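Local coordinates for protein alpha-galactosidase (PDB 3A5V) that removes terminal alpha-linked galactose from its substrates by hydrolysis, as a tetrameric, N-glycosylated glycoside hydrolase of family 27, at residues A[5-10]-A[231-236]; A[52-57]-A[90-95]; A[99-104]-A[129-134]; A[258-263]-A[326-331]; A[330-335]-A[381-386]. All coordinates share one frame; numbering follows the deposited sequence.

Contact 1 (A[5-10]-A[231-236])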
# COMPACT_ATOMS: atom_id res chain seq x y z
N LEU A 5 23.26 12.61 -23.04
CA LEU A 5 23.74 13.24 -21.81
C LEU A 5 23.80 12.25 -20.65
O LEU A 5 23.16 11.19 -20.71
CB LEU A 5 22.85 14.45 -21.43
CG LEU A 5 22.74 15.56 -22.50
CD1 LEU A 5 21.73 16.64 -22.09
CD2 LEU A 5 24.08 16.21 -22.79
N ALA A 6 24.55 12.59 -19.61
CA ALA A 6 24.73 11.70 -18.44
C ALA A 6 25.11 10.27 -18.84
O ALA A 6 24.60 9.28 -18.27
CB ALA A 6 23.47 11.72 -17.52
N ILE A 7 26.03 10.15 -19.80
CA ILE A 7 26.53 8.83 -20.23
C ILE A 7 27.19 8.15 -19.02
O ILE A 7 27.08 6.93 -18.84
CB ILE A 7 27.57 8.97 -21.38
CG1 ILE A 7 26.98 9.73 -22.58
CG2 ILE A 7 28.12 7.61 -21.80
CD1 ILE A 7 25.74 9.12 -23.15
N THR A 8 27.87 8.96 -18.22
CA THR A 8 28.29 8.62 -16.86
C THR A 8 27.47 9.56 -15.96
O THR A 8 26.88 10.54 -16.45
CB THR A 8 29.79 8.90 -16.64
OG1 THR A 8 30.05 10.27 -16.95
CG2 THR A 8 30.67 7.99 -17.51
N PRO A 9 27.39 9.26 -14.64
CA PRO A 9 26.66 10.17 -13.77
C PRO A 9 27.19 11.61 -13.82
O PRO A 9 28.41 11.82 -13.89
CB PRO A 9 26.87 9.57 -12.36
CG PRO A 9 27.10 8.08 -12.62
CD PRO A 9 27.90 8.07 -13.93
N GLN A 10 26.29 12.60 -13.79
CA GLN A 10 26.71 14.01 -13.78
C GLN A 10 27.45 14.38 -12.48
O GLN A 10 27.23 13.79 -11.43
CB GLN A 10 25.52 14.96 -14.01
CG GLN A 10 24.44 14.96 -12.88
CD GLN A 10 23.28 13.97 -13.11
OE1 GLN A 10 23.45 12.89 -13.69
NE2 GLN A 10 22.09 14.34 -12.62
N ALA A 231 19.47 1.14 -12.70
CA ALA A 231 20.35 2.21 -13.19
C ALA A 231 21.04 1.78 -14.47
O ALA A 231 21.45 0.62 -14.58
CB ALA A 231 21.40 2.54 -12.14
N ARG A 232 21.20 2.71 -15.42
CA ARG A 232 21.86 2.43 -16.71
C ARG A 232 22.57 3.71 -17.17
O ARG A 232 22.23 4.80 -16.72
CB ARG A 232 20.83 2.08 -17.80
CG ARG A 232 19.90 0.86 -17.53
CD ARG A 232 20.63 -0.49 -17.71
NE ARG A 232 19.70 -1.59 -17.45
CZ ARG A 232 19.48 -2.15 -16.25
NH1 ARG A 232 20.15 -1.75 -15.16
NH2 ARG A 232 18.59 -3.14 -16.13
N SER A 233 23.50 3.58 -18.10
CA SER A 233 24.09 4.75 -18.75
C SER A 233 22.96 5.66 -19.22
O SER A 233 21.99 5.18 -19.85
CB SER A 233 24.97 4.35 -19.95
OG SER A 233 25.59 5.50 -20.53
N GLY A 234 23.07 6.95 -18.89
CA GLY A 234 22.07 7.96 -19.26
C GLY A 234 20.83 8.04 -18.37
O GLY A 234 19.95 8.84 -18.64
N GLY A 235 20.77 7.20 -17.31
CA GLY A 235 19.54 7.09 -16.50
C GLY A 235 19.87 6.55 -15.10
O GLY A 235 19.84 5.33 -14.86
N TRP A 236 20.15 7.46 -14.19
CA TRP A 236 20.75 7.13 -12.89
C TRP A 236 19.82 7.34 -11.70
O TRP A 236 19.06 8.30 -11.68
CB TRP A 236 21.98 8.03 -12.66
CG TRP A 236 22.96 7.97 -13.81
CD1 TRP A 236 23.21 8.94 -14.73
CD2 TRP A 236 23.80 6.87 -14.15
NE1 TRP A 236 24.15 8.52 -15.63
CE2 TRP A 236 24.53 7.25 -15.31
CE3 TRP A 236 23.99 5.59 -13.61
CZ2 TRP A 236 25.46 6.40 -15.92
CZ3 TRP A 236 24.92 4.73 -14.22
CH2 TRP A 236 25.65 5.15 -15.36
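Trp236 presses its indole against the chain at Ala6, Ile7 and Pro9, and it gives up more surface than any other residue here. Pro9 lies over one ring face. Its CG sits 3.8 Å from the centroid of the six-membered ring, 12° off the normal, in a CH-pi contact. Pro9 CD reaches Trp236 CZ2 at 3.6 Å. The two side chains cross at about a right angle. The opposite face of the indole is covered from within its own segment by Arg232 O. The ring is therefore held between a pyrrolidine and a carbonyl.

The indole edge is polar. Trp236 NE1 donates to Ala6 O at 2.8 Å, with an N-H...O angle of 147° and the donor tilted from the carbonyl plane. Gly234 N gives the same Ala6 O a weak bond of 2.9 Å. Ile7 O lies near the ring plane, 3.4 Å from Trp236 CZ2. It also accepts from Ser233 OG at 2.7 Å, in the carbonyl plane and on a lone pair. Ser233 OG is anti to its backbone N (chi1 -178°), which points it at Ile7. Ile7 CG2 rests 3.5 Å from Ser233 OG.

Arg232 to Gly235 form a type II beta turn, and Gly234 takes its positive phi. Farther along, Gln10 NE2 is bonded to Ser183 and Tyr125, and Thr8 OG1 to Gln295. Both segments run into strands of the parallel barrel, 11-14 and 236-238. The contact thus joins two strand entries at the N-terminal end of a TIM barrel.

Contact 2 (A[52-57]-A[90-95]). With MAN (alpha-D-mannopyranose), chain B; MAN (alpha-D-mannopyranose), chain C.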
# COMPACT_ATOMS: atom_id res chain seq x y z
N ASP A 52 16.70 26.83 -5.81
CA ASP A 52 15.47 27.62 -5.62
C ASP A 52 15.81 29.08 -5.25
O ASP A 52 16.92 29.38 -4.79
CB ASP A 52 14.67 26.98 -4.46
CG ASP A 52 13.15 27.23 -4.54
OD1 ASP A 52 12.66 27.96 -5.44
OD2 ASP A 52 12.44 26.66 -3.66
N CYS A 53 14.83 29.98 -5.43
CA CYS A 53 14.86 31.39 -4.96
C CYS A 53 15.57 32.35 -5.93
O CYS A 53 15.93 33.46 -5.55
CB CYS A 53 15.41 31.48 -3.52
SG CYS A 53 14.70 32.82 -2.52
N TRP A 54 15.72 31.93 -7.19
CA TRP A 54 16.21 32.81 -8.27
C TRP A 54 15.07 33.63 -8.89
O TRP A 54 15.32 34.63 -9.55
CB TRP A 54 16.93 32.02 -9.38
CG TRP A 54 16.07 30.97 -10.07
CD1 TRP A 54 16.02 29.62 -9.76
CD2 TRP A 54 15.17 31.15 -11.17
NE1 TRP A 54 15.14 28.98 -10.58
CE2 TRP A 54 14.61 29.88 -11.47
CE3 TRP A 54 14.79 32.26 -11.95
CZ2 TRP A 54 13.68 29.69 -12.51
CZ3 TRP A 54 13.86 32.08 -12.96
CH2 TRP A 54 13.30 30.81 -13.23
N GLN A 55 13.83 33.19 -8.67
CA GLN A 55 12.66 33.64 -9.42
C GLN A 55 12.22 35.07 -9.07
O GLN A 55 12.27 35.48 -7.93
CB GLN A 55 11.46 32.70 -9.19
CG GLN A 55 11.66 31.25 -9.66
CD GLN A 55 12.33 30.36 -8.61
OE1 GLN A 55 12.91 30.85 -7.65
NE2 GLN A 55 12.24 29.05 -8.79
N LYS A 56 11.78 35.79 -10.10
CA LYS A 56 11.03 37.02 -9.93
C LYS A 56 9.67 36.68 -9.29
O LYS A 56 9.19 35.54 -9.39
CB LYS A 56 10.84 37.70 -11.29
CG LYS A 56 10.42 39.17 -11.24
CD LYS A 56 10.56 39.81 -12.62
CE LYS A 56 9.84 41.17 -12.67
NZ LYS A 56 10.14 41.83 -13.96
N ASN A 57 9.06 37.66 -8.62
CA ASN A 57 7.83 37.42 -7.85
C ASN A 57 6.60 37.09 -8.69
O ASN A 57 5.66 36.47 -8.18
CB ASN A 57 7.53 38.61 -6.93
CG ASN A 57 7.09 39.84 -7.71
OD1 ASN A 57 7.78 40.27 -8.63
ND2 ASN A 57 5.93 40.40 -7.35
N ALA A 90 25.65 25.29 -17.02
CA ALA A 90 24.75 25.95 -16.08
C ALA A 90 23.46 25.15 -15.90
O ALA A 90 22.88 24.66 -16.88
CB ALA A 90 24.43 27.39 -16.52
N GLY A 91 23.03 25.04 -14.65
CA GLY A 91 21.76 24.39 -14.32
C GLY A 91 20.80 25.36 -13.66
O GLY A 91 21.21 26.39 -13.09
N ILE A 92 19.51 25.05 -13.75
CA ILE A 92 18.44 25.85 -13.13
C ILE A 92 17.45 24.90 -12.43
O ILE A 92 17.41 23.68 -12.73
CB ILE A 92 17.69 26.74 -14.18
CG1 ILE A 92 16.94 27.90 -13.51
CG2 ILE A 92 16.69 25.91 -15.03
CD1 ILE A 92 17.79 29.07 -13.17
N TYR A 93 16.69 25.46 -11.50
CA TYR A 93 15.74 24.68 -10.69
C TYR A 93 14.32 25.19 -10.93
O TYR A 93 14.08 26.40 -11.03
CB TYR A 93 16.11 24.79 -9.20
CG TYR A 93 15.01 24.40 -8.23
CD1 TYR A 93 14.00 25.29 -7.89
CD2 TYR A 93 15.00 23.11 -7.65
CE1 TYR A 93 12.97 24.92 -7.01
CE2 TYR A 93 14.00 22.75 -6.76
CZ TYR A 93 12.99 23.65 -6.44
OH TYR A 93 11.98 23.31 -5.57
N SER A 94 13.38 24.24 -11.02
CA SER A 94 11.97 24.57 -10.92
C SER A 94 11.26 23.38 -10.24
O SER A 94 11.93 22.44 -9.75
CB SER A 94 11.37 24.89 -12.30
OG SER A 94 10.10 25.55 -12.19
N SER A 95 9.94 23.44 -10.19
CA SER A 95 9.15 22.32 -9.64
C SER A 95 8.04 21.95 -10.60
O SER A 95 7.48 22.82 -11.28
CB SER A 95 8.55 22.69 -8.28
OG SER A 95 7.84 21.59 -7.71
C1 MAN B . 2.60 39.92 -4.82
C2 MAN B . 3.51 38.68 -4.83
C3 MAN B . 4.45 38.64 -3.61
C4 MAN B . 5.14 39.98 -3.39
C5 MAN B . 4.14 41.15 -3.44
C6 MAN B . 4.83 42.51 -3.30
O2 MAN B . 4.26 38.62 -6.03
O3 MAN B . 5.46 37.65 -3.73
O4 MAN B . 5.79 39.95 -2.14
O5 MAN B . 3.37 41.11 -4.64
O6 MAN B . 5.61 42.78 -4.45
C1 MAN C . 5.11 36.43 -3.03
C2 MAN C . 6.28 35.96 -2.16
C3 MAN C . 7.47 35.51 -3.02
C4 MAN C . 7.05 34.60 -4.18
C5 MAN C . 5.77 35.09 -4.87
C6 MAN C . 5.24 34.10 -5.91
O2 MAN C . 5.89 34.90 -1.31
O3 MAN C . 8.41 34.83 -2.21
O4 MAN C . 8.11 34.59 -5.11
O5 MAN C . 4.75 35.39 -3.92
O6 MAN C . 4.82 32.90 -5.29
O HOH W 1 10.35 28.28 -11.25
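Trp54 and Tyr93 share the single direct hydrogen bond of this contact. Trp54 NE1 donates to Tyr93 O at 2.8 Å, with an angle of 157° at the hydrogen. The oxygen lies in the indole plane, and the N-H meets it on a lone pair. Ile92 covers one face of the same indole. Its CD1 stands 3.7 Å from the centroid of the five-membered ring, 9° off the normal. Ile92 CG1 adds a contact of 3.7 Å to Trp54 CE2. Gln55 CG lies over the opposite face, so the indole is held flat between two aliphatic groups. Trp54 CG sits between its own backbone N and carbonyl carbon (chi1 60°), which turns the ring toward the strand.

Asp52 meets the Tyr93 ring obliquely. Asp52 CG is 3.4 Å from Tyr93 CE1, and the carboxylate and ring planes are tilted to each other by a moderate angle. Gln55 NE2 donates to a water at 3.2 Å. That water also bonds Ser94 OG at 2.9 Å, which links the segments a second time. At the far end of the loop, Asn57 ND2 donates to O2 of the chain B mannose at 2.8 Å.

The second shell fixes the acid. Asp52 OD1 is bonded to Thr100 OG1 and His104 ND1, while OD2 takes Gly102 N and a hydroxyl of a Tris molecule probably left from crystallisation. Tyr93 OH is bonded to Asp129. The buried carboxylate of Asp52 is thus oriented by several donors beside an aromatic ring. This is consistent with a polar pocket that holds hydroxyl groups, as a sugar site would.

Contact 3 (A[99-104]-A[129-134]). With MAN (alpha-D-mannopyranose), chain C.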
# COMPACT_ATOMS: atom_id res chain seq x y z
N LEU A 99 3.98 25.96 -7.47
CA LEU A 99 4.98 26.66 -6.68
C LEU A 99 6.17 25.75 -6.44
O LEU A 99 6.06 24.50 -6.49
CB LEU A 99 4.39 27.10 -5.32
CG LEU A 99 3.16 28.03 -5.27
CD1 LEU A 99 2.56 28.09 -3.85
CD2 LEU A 99 3.47 29.45 -5.80
N THR A 100 7.33 26.36 -6.18
CA THR A 100 8.50 25.58 -5.81
C THR A 100 8.41 25.25 -4.32
O THR A 100 7.53 25.76 -3.62
CB THR A 100 9.82 26.35 -6.08
OG1 THR A 100 9.89 27.51 -5.25
CG2 THR A 100 9.95 26.73 -7.56
N CYS A 101 9.33 24.42 -3.84
CA CYS A 101 9.34 24.08 -2.42
C CYS A 101 9.52 25.31 -1.54
O CYS A 101 8.98 25.37 -0.43
CB CYS A 101 10.36 22.96 -2.11
SG CYS A 101 9.97 21.38 -2.99
N GLY A 102 10.22 26.32 -2.07
CA GLY A 102 10.41 27.59 -1.37
C GLY A 102 9.25 28.58 -1.52
O GLY A 102 9.32 29.70 -1.00
N GLY A 103 8.21 28.17 -2.26
CA GLY A 103 7.02 29.02 -2.43
C GLY A 103 7.07 29.99 -3.60
O GLY A 103 6.23 30.89 -3.70
N HIS A 104 8.03 29.82 -4.51
CA HIS A 104 8.13 30.66 -5.71
C HIS A 104 7.34 30.08 -6.89
O HIS A 104 6.95 28.92 -6.87
CB HIS A 104 9.60 30.88 -6.05
CG HIS A 104 10.37 31.40 -4.88
ND1 HIS A 104 11.24 30.62 -4.15
CD2 HIS A 104 10.30 32.59 -4.23
CE1 HIS A 104 11.71 31.32 -3.13
NE2 HIS A 104 11.17 32.52 -3.17
N ASP A 129 11.61 19.64 -9.35
CA ASP A 129 11.09 19.23 -8.04
C ASP A 129 9.62 18.72 -8.12
O ASP A 129 9.02 18.64 -9.19
CB ASP A 129 11.21 20.42 -7.06
CG ASP A 129 11.58 20.00 -5.65
OD1 ASP A 129 11.22 18.89 -5.21
OD2 ASP A 129 12.21 20.83 -4.96
N ASN A 130 9.07 18.39 -6.95
CA ASN A 130 7.78 17.70 -6.84
C ASN A 130 6.87 18.38 -5.83
O ASN A 130 5.85 17.81 -5.41
CB ASN A 130 8.04 16.23 -6.45
CG ASN A 130 6.80 15.35 -6.57
OD1 ASN A 130 5.98 15.51 -7.48
ND2 ASN A 130 6.67 14.39 -5.65
N CYS A 131 7.21 19.61 -5.43
CA CYS A 131 6.32 20.35 -4.52
C CYS A 131 5.10 20.94 -5.22
O CYS A 131 5.18 21.34 -6.38
CB CYS A 131 7.08 21.47 -3.79
SG CYS A 131 8.11 20.86 -2.43
N TYR A 132 3.97 20.96 -4.50
CA TYR A 132 2.74 21.64 -4.92
C TYR A 132 2.20 21.13 -6.26
O TYR A 132 1.83 21.92 -7.14
CB TYR A 132 2.94 23.18 -4.87
CG TYR A 132 3.35 23.64 -3.48
CD1 TYR A 132 2.46 23.49 -2.39
CD2 TYR A 132 4.63 24.16 -3.23
CE1 TYR A 132 2.82 23.88 -1.12
CE2 TYR A 132 5.00 24.55 -1.92
CZ TYR A 132 4.08 24.40 -0.88
OH TYR A 132 4.40 24.77 0.42
N ASN A 133 2.13 19.81 -6.39
CA ASN A 133 1.83 19.17 -7.68
C ASN A 133 0.33 18.96 -7.94
O ASN A 133 -0.05 18.37 -8.95
CB ASN A 133 2.67 17.87 -7.86
CG ASN A 133 2.27 16.75 -6.91
OD1 ASN A 133 1.10 16.58 -6.58
ND2 ASN A 133 3.26 15.96 -6.48
N GLN A 134 -0.51 19.47 -7.04
CA GLN A 134 -1.96 19.54 -7.26
C GLN A 134 -2.57 18.12 -7.40
O GLN A 134 -3.45 17.86 -8.24
CB GLN A 134 -2.28 20.44 -8.47
CG GLN A 134 -1.60 21.83 -8.40
CD GLN A 134 -1.98 22.60 -7.14
OE1 GLN A 134 -3.16 22.66 -6.78
NE2 GLN A 134 -0.99 23.21 -6.49
C1 MAN C . 5.11 36.43 -3.03
C2 MAN C . 6.28 35.96 -2.16
C3 MAN C . 7.47 35.51 -3.02
C4 MAN C . 7.05 34.60 -4.18
C5 MAN C . 5.77 35.09 -4.87
C6 MAN C . 5.24 34.10 -5.91
O2 MAN C . 5.89 34.90 -1.31
O3 MAN C . 8.41 34.83 -2.21
O4 MAN C . 8.11 34.59 -5.11
O5 MAN C . 4.75 35.39 -3.92
O6 MAN C . 4.82 32.90 -5.29
O HOH W 2 6.56 26.28 0.82
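Cys101 and Cys131 are joined by a disulfide with an acid close against it. The SG-SG bond between them is 2.0 Å, and chi3 is 97°, near the relaxed right angle. Asp129 OD2 comes within 3.0 Å of Cys101 SG, closer than ordinary van der Waals contact. Asp129 OD1, the other carboxylate oxygen, accepts from Asn130 N at 2.8 Å.

Tyr132 carries the rest of the contact. Leu99 CB touches its ring, 3.6 Å from Tyr132 CD2, and Leu99 CD1 stands farther off over one face. The ring edge meets the other backbone: Thr100 O lies in its plane, 3.3 Å from Tyr132 CE2. Tyr132 CG is anti to its carbonyl carbon (chi1 -57°), which lays the ring along Leu99 and Thr100. A water joins the tip of the ring to the other segment. It donates to Cys101 O at 2.9 Å and bonds Tyr132 OH at 2.7 Å.

Thr100 to Gly103 form a type I beta turn. A mannose O6 donates to Gly103 O at 2.9 Å. Leu99, Tyr132 and Gln134 also meet a neighbouring subunit, and Gln134 is bonded to Tyr144 and Thr179 of that neighbouring subunit. Besides Tyr93, Asp129 OD2 has a weak bond to a Tris molecule.

The covalent link ties the loops after strands 89-95 and 125-129 at the C-terminal end of the barrel. It probably limits movement of both loops, and it sets sulfur beside a carboxylate that faces the occupied pocket.

Contact 4 (A[258-263]-A[326-331])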
# COMPACT_ATOMS: atom_id res chain seq x y z
N TYR A 258 30.53 9.62 0.62
CA TYR A 258 31.06 9.81 -0.73
C TYR A 258 31.28 8.48 -1.47
O TYR A 258 30.95 8.35 -2.65
CB TYR A 258 32.37 10.63 -0.66
CG TYR A 258 32.84 11.13 -2.01
CD1 TYR A 258 33.59 10.31 -2.85
CD2 TYR A 258 32.51 12.41 -2.45
CE1 TYR A 258 34.02 10.73 -4.10
CE2 TYR A 258 32.95 12.87 -3.72
CZ TYR A 258 33.70 12.01 -4.53
OH TYR A 258 34.16 12.42 -5.77
N THR A 259 31.88 7.52 -0.78
CA THR A 259 32.18 6.19 -1.37
C THR A 259 30.93 5.50 -1.93
O THR A 259 30.95 4.99 -3.06
CB THR A 259 32.82 5.26 -0.30
OG1 THR A 259 34.06 5.83 0.16
CG2 THR A 259 33.05 3.84 -0.87
N ILE A 260 29.87 5.46 -1.13
CA ILE A 260 28.66 4.76 -1.53
C ILE A 260 27.94 5.51 -2.66
O ILE A 260 27.51 4.88 -3.61
CB ILE A 260 27.70 4.46 -0.32
CG1 ILE A 260 28.40 3.56 0.73
CG2 ILE A 260 26.39 3.81 -0.79
CD1 ILE A 260 28.82 2.15 0.21
N TRP A 261 27.83 6.83 -2.55
CA TRP A 261 27.28 7.64 -3.65
C TRP A 261 28.08 7.39 -4.95
O TRP A 261 27.51 7.19 -6.03
CB TRP A 261 27.36 9.13 -3.30
CG TRP A 261 26.14 9.72 -2.55
CD1 TRP A 261 25.47 10.86 -2.92
CD2 TRP A 261 25.49 9.25 -1.35
NE1 TRP A 261 24.46 11.13 -2.04
CE2 TRP A 261 24.44 10.16 -1.06
CE3 TRP A 261 25.68 8.15 -0.49
CZ2 TRP A 261 23.57 10.01 0.04
CZ3 TRP A 261 24.81 7.99 0.62
CH2 TRP A 261 23.77 8.92 0.87
N ALA A 262 29.40 7.40 -4.84
CA ALA A 262 30.24 7.16 -6.02
C ALA A 262 30.02 5.75 -6.60
O ALA A 262 29.78 5.58 -7.79
CB ALA A 262 31.73 7.38 -5.67
N ALA A 263 30.09 4.74 -5.75
CA ALA A 263 30.01 3.33 -6.21
C ALA A 263 28.62 2.88 -6.67
O ALA A 263 28.50 1.92 -7.43
CB ALA A 263 30.56 2.36 -5.11
N ILE A 326 33.57 -2.92 -1.47
CA ILE A 326 33.48 -2.03 -0.31
C ILE A 326 33.08 -2.77 0.96
O ILE A 326 32.02 -3.42 1.00
CB ILE A 326 32.47 -0.87 -0.54
CG1 ILE A 326 32.79 -0.12 -1.84
CG2 ILE A 326 32.46 0.09 0.66
CD1 ILE A 326 31.60 0.45 -2.52
N LEU A 327 33.91 -2.64 1.99
CA LEU A 327 33.55 -3.11 3.34
C LEU A 327 33.01 -1.91 4.10
O LEU A 327 33.69 -0.90 4.22
CB LEU A 327 34.79 -3.66 4.07
CG LEU A 327 35.55 -4.76 3.32
CD1 LEU A 327 36.94 -4.93 3.95
CD2 LEU A 327 34.76 -6.05 3.34
N LEU A 328 31.79 -2.03 4.59
CA LEU A 328 31.17 -0.90 5.29
C LEU A 328 30.80 -1.33 6.70
O LEU A 328 30.08 -2.32 6.91
CB LEU A 328 29.93 -0.39 4.53
CG LEU A 328 29.15 0.82 5.08
CD1 LEU A 328 28.40 1.47 3.91
CD2 LEU A 328 28.15 0.39 6.15
N ASN A 329 31.28 -0.54 7.65
CA ASN A 329 31.09 -0.80 9.07
C ASN A 329 30.19 0.29 9.66
O ASN A 329 30.66 1.37 10.00
CB ASN A 329 32.44 -0.82 9.79
CG ASN A 329 32.30 -1.00 11.31
OD1 ASN A 329 31.24 -1.39 11.80
ND2 ASN A 329 33.36 -0.69 12.05
N ALA A 330 28.90 0.00 9.76
CA ALA A 330 27.94 0.96 10.33
C ALA A 330 27.91 0.95 11.86
O ALA A 330 27.11 1.70 12.46
CB ALA A 330 26.53 0.73 9.76
N GLY A 331 28.74 0.11 12.48
CA GLY A 331 28.85 0.03 13.94
C GLY A 331 29.62 1.18 14.54
O GLY A 331 30.36 1.88 13.84
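Thr259 and Ile326 slide past each other in opposite directions where a barrel helix meets the C-terminal beta sandwich. Helix 251-263 belongs to the TIM barrel, and strand 322-329 to the antiparallel sheet. The segment axes approach to 10.6 Å, with 141° between their directions. Between the two segments the side chains meet by apolar contact, with no hydrogen bond.

Ile326 and Leu328, two residues apart on the strand, both point toward the helix. Thr259 offers its methyl: CG2 is anti to the backbone N and lies 4.0 Å from Ile326 CD1. Its hydroxyl turns elsewhere, to Arg255 O and Trp364 NE1. Ile260 meets Leu328 at about a right angle. Leu328 CD1 lies against the end of the Ile260 chain, 3.8 Å from both Ile260 CG1 and Ile260 CD1. Ile260 CD1 also reaches Ile326 CG2, at 4.2 Å. Val385, on the neighbouring strand 384-390, touches Thr259, Ile326 and Leu328 and continues the same apolar layer. Ile221 of helix 217-227 borders Ile260.

The packing is tightest near the end of the helix. Ile326 has an unusual chi2 of 149°, and its CD1 comes to 3.4 Å from Ala263 CB.

Contact 5 (A[330-335]-A[381-386])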
# COMPACT_ATOMS: atom_id res chain seq x y z
N ALA A 330 28.90 0.00 9.76
CA ALA A 330 27.94 0.96 10.33
C ALA A 330 27.91 0.95 11.86
O ALA A 330 27.11 1.70 12.46
CB ALA A 330 26.53 0.73 9.76
N GLY A 331 28.74 0.11 12.48
CA GLY A 331 28.85 0.03 13.94
C GLY A 331 29.62 1.18 14.54
O GLY A 331 30.36 1.88 13.84
N ASP A 332 29.44 1.38 15.85
CA ASP A 332 30.04 2.50 16.59
C ASP A 332 31.52 2.34 16.94
O ASP A 332 32.12 3.25 17.48
CB ASP A 332 29.24 2.78 17.87
CG ASP A 332 27.89 3.39 17.58
OD1 ASP A 332 27.71 3.99 16.49
OD2 ASP A 332 26.99 3.27 18.45
N SER A 333 32.08 1.16 16.66
CA SER A 333 33.49 0.88 16.92
C SER A 333 34.14 0.28 15.67
O SER A 333 33.48 -0.44 14.92
CB SER A 333 33.63 -0.14 18.06
OG SER A 333 33.33 0.47 19.32
N ALA A 334 35.44 0.54 15.50
CA ALA A 334 36.25 -0.06 14.43
C ALA A 334 36.15 -1.59 14.49
O ALA A 334 35.99 -2.16 15.57
CB ALA A 334 37.71 0.38 14.55
N ALA A 335 36.20 -2.24 13.34
CA ALA A 335 36.11 -3.70 13.29
C ALA A 335 36.93 -4.27 12.15
O ALA A 335 37.12 -3.60 11.12
CB ALA A 335 34.64 -4.15 13.16
N PRO A 381 37.05 1.52 10.05
CA PRO A 381 36.67 2.44 11.14
C PRO A 381 35.17 2.41 11.45
O PRO A 381 34.36 2.00 10.61
CB PRO A 381 37.07 3.81 10.58
CG PRO A 381 38.11 3.52 9.54
CD PRO A 381 37.64 2.24 8.90
N ALA A 382 34.81 2.85 12.65
CA ALA A 382 33.41 3.12 13.01
C ALA A 382 32.76 4.04 11.97
O ALA A 382 33.38 5.04 11.56
CB ALA A 382 33.34 3.77 14.39
N HIS A 383 31.54 3.69 11.54
CA HIS A 383 30.80 4.41 10.49
C HIS A 383 31.65 4.58 9.23
O HIS A 383 31.53 5.59 8.52
CB HIS A 383 30.34 5.79 10.99
CG HIS A 383 29.47 5.74 12.21
ND1 HIS A 383 29.02 6.87 12.86
CD2 HIS A 383 28.95 4.69 12.89
CE1 HIS A 383 28.26 6.52 13.88
NE2 HIS A 383 28.21 5.20 13.93
N GLY A 384 32.49 3.58 8.96
CA GLY A 384 33.59 3.70 8.01
C GLY A 384 33.52 2.71 6.87
O GLY A 384 32.70 1.76 6.89
N VAL A 385 34.36 2.95 5.86
CA VAL A 385 34.50 2.08 4.69
C VAL A 385 35.96 1.77 4.40
O VAL A 385 36.85 2.53 4.78
CB VAL A 385 33.88 2.71 3.38
CG1 VAL A 385 32.32 2.68 3.43
CG2 VAL A 385 34.45 4.13 3.10
N ARG A 386 36.20 0.63 3.75
CA ARG A 386 37.41 0.44 2.96
C ARG A 386 36.95 0.22 1.53
O ARG A 386 36.06 -0.60 1.28
CB ARG A 386 38.27 -0.74 3.46
CG ARG A 386 38.83 -0.57 4.89
CD ARG A 386 39.86 0.58 5.00
NE ARG A 386 41.10 0.30 4.27
CZ ARG A 386 42.11 -0.44 4.74
NH1 ARG A 386 42.02 -1.01 5.95
NH2 ARG A 386 43.19 -0.63 3.99
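Gly331 O accepts a hydrogen bond from His383 N and is approached by two C-H groups. His383 N donates to it at 3.2 Å, with an angle of 148° at the hydrogen, approaching almost in line with the C=O bond. His383 CD2 comes close as well, 3.3 Å from Gly331 O. Ala382 CA adds a C-H...O contact to this oxygen at 3.4 Å. These groups come from a type II beta turn, Pro381 to Gly384, which runs into a G1 beta bulge. His383 and Gly384 both face Asn329 in the antiparallel sheet of the C-terminal domain. His383 takes positive backbone angles, as the first residue of such a bulge does.

The side chain of His383 makes the second bond. His383 NE2 donates to Asp332 OD1 at 2.9 Å, with an angle of 145° at the hydrogen. The imidazole and carboxylate planes cross steeply, and OD1 is tilted from the ring plane. His383 CG is anti to its carbonyl carbon (chi1 -58°), which brings the ring edge to Asp332. On its other nitrogen, His383 ND1 is bonded to Glu253 of helix 251-263, and the ring stacks on Phe194. Two nearby carboxylates would tend to favour a protonated imidazole.

The rest is close backbone and methyl packing. Ala334 CA is 3.7 Å from Ala382 N. The backbone of Asp332 also takes part: Asp332 O touches Ala382 CB at 3.4 Å.

How the contacts relate
The contacts form two close pairs, with contact 1 between them. Contacts 2 and 3 have centres 11 Å apart and meet at the pocket that holds Tris. The bonds that join them are Tyr93 OH to Asp129 OD2, 2.6 Å, and Gly102 N to Asp52 OD2, 2.7 Å. Both contacts also touch one mannose. Contacts 4 and 5 have centres 10 Å apart. They share Ala330 and Gly331, and their strands 322-329 and 384-390 are neighbours in one sheet. Contact 1 is centred about 24 Å from contact 2 and about 21 Å from contact 4. Contact 5 lies farthest from the pocket, about 39 Å from contacts 2 and 3, centre to centre.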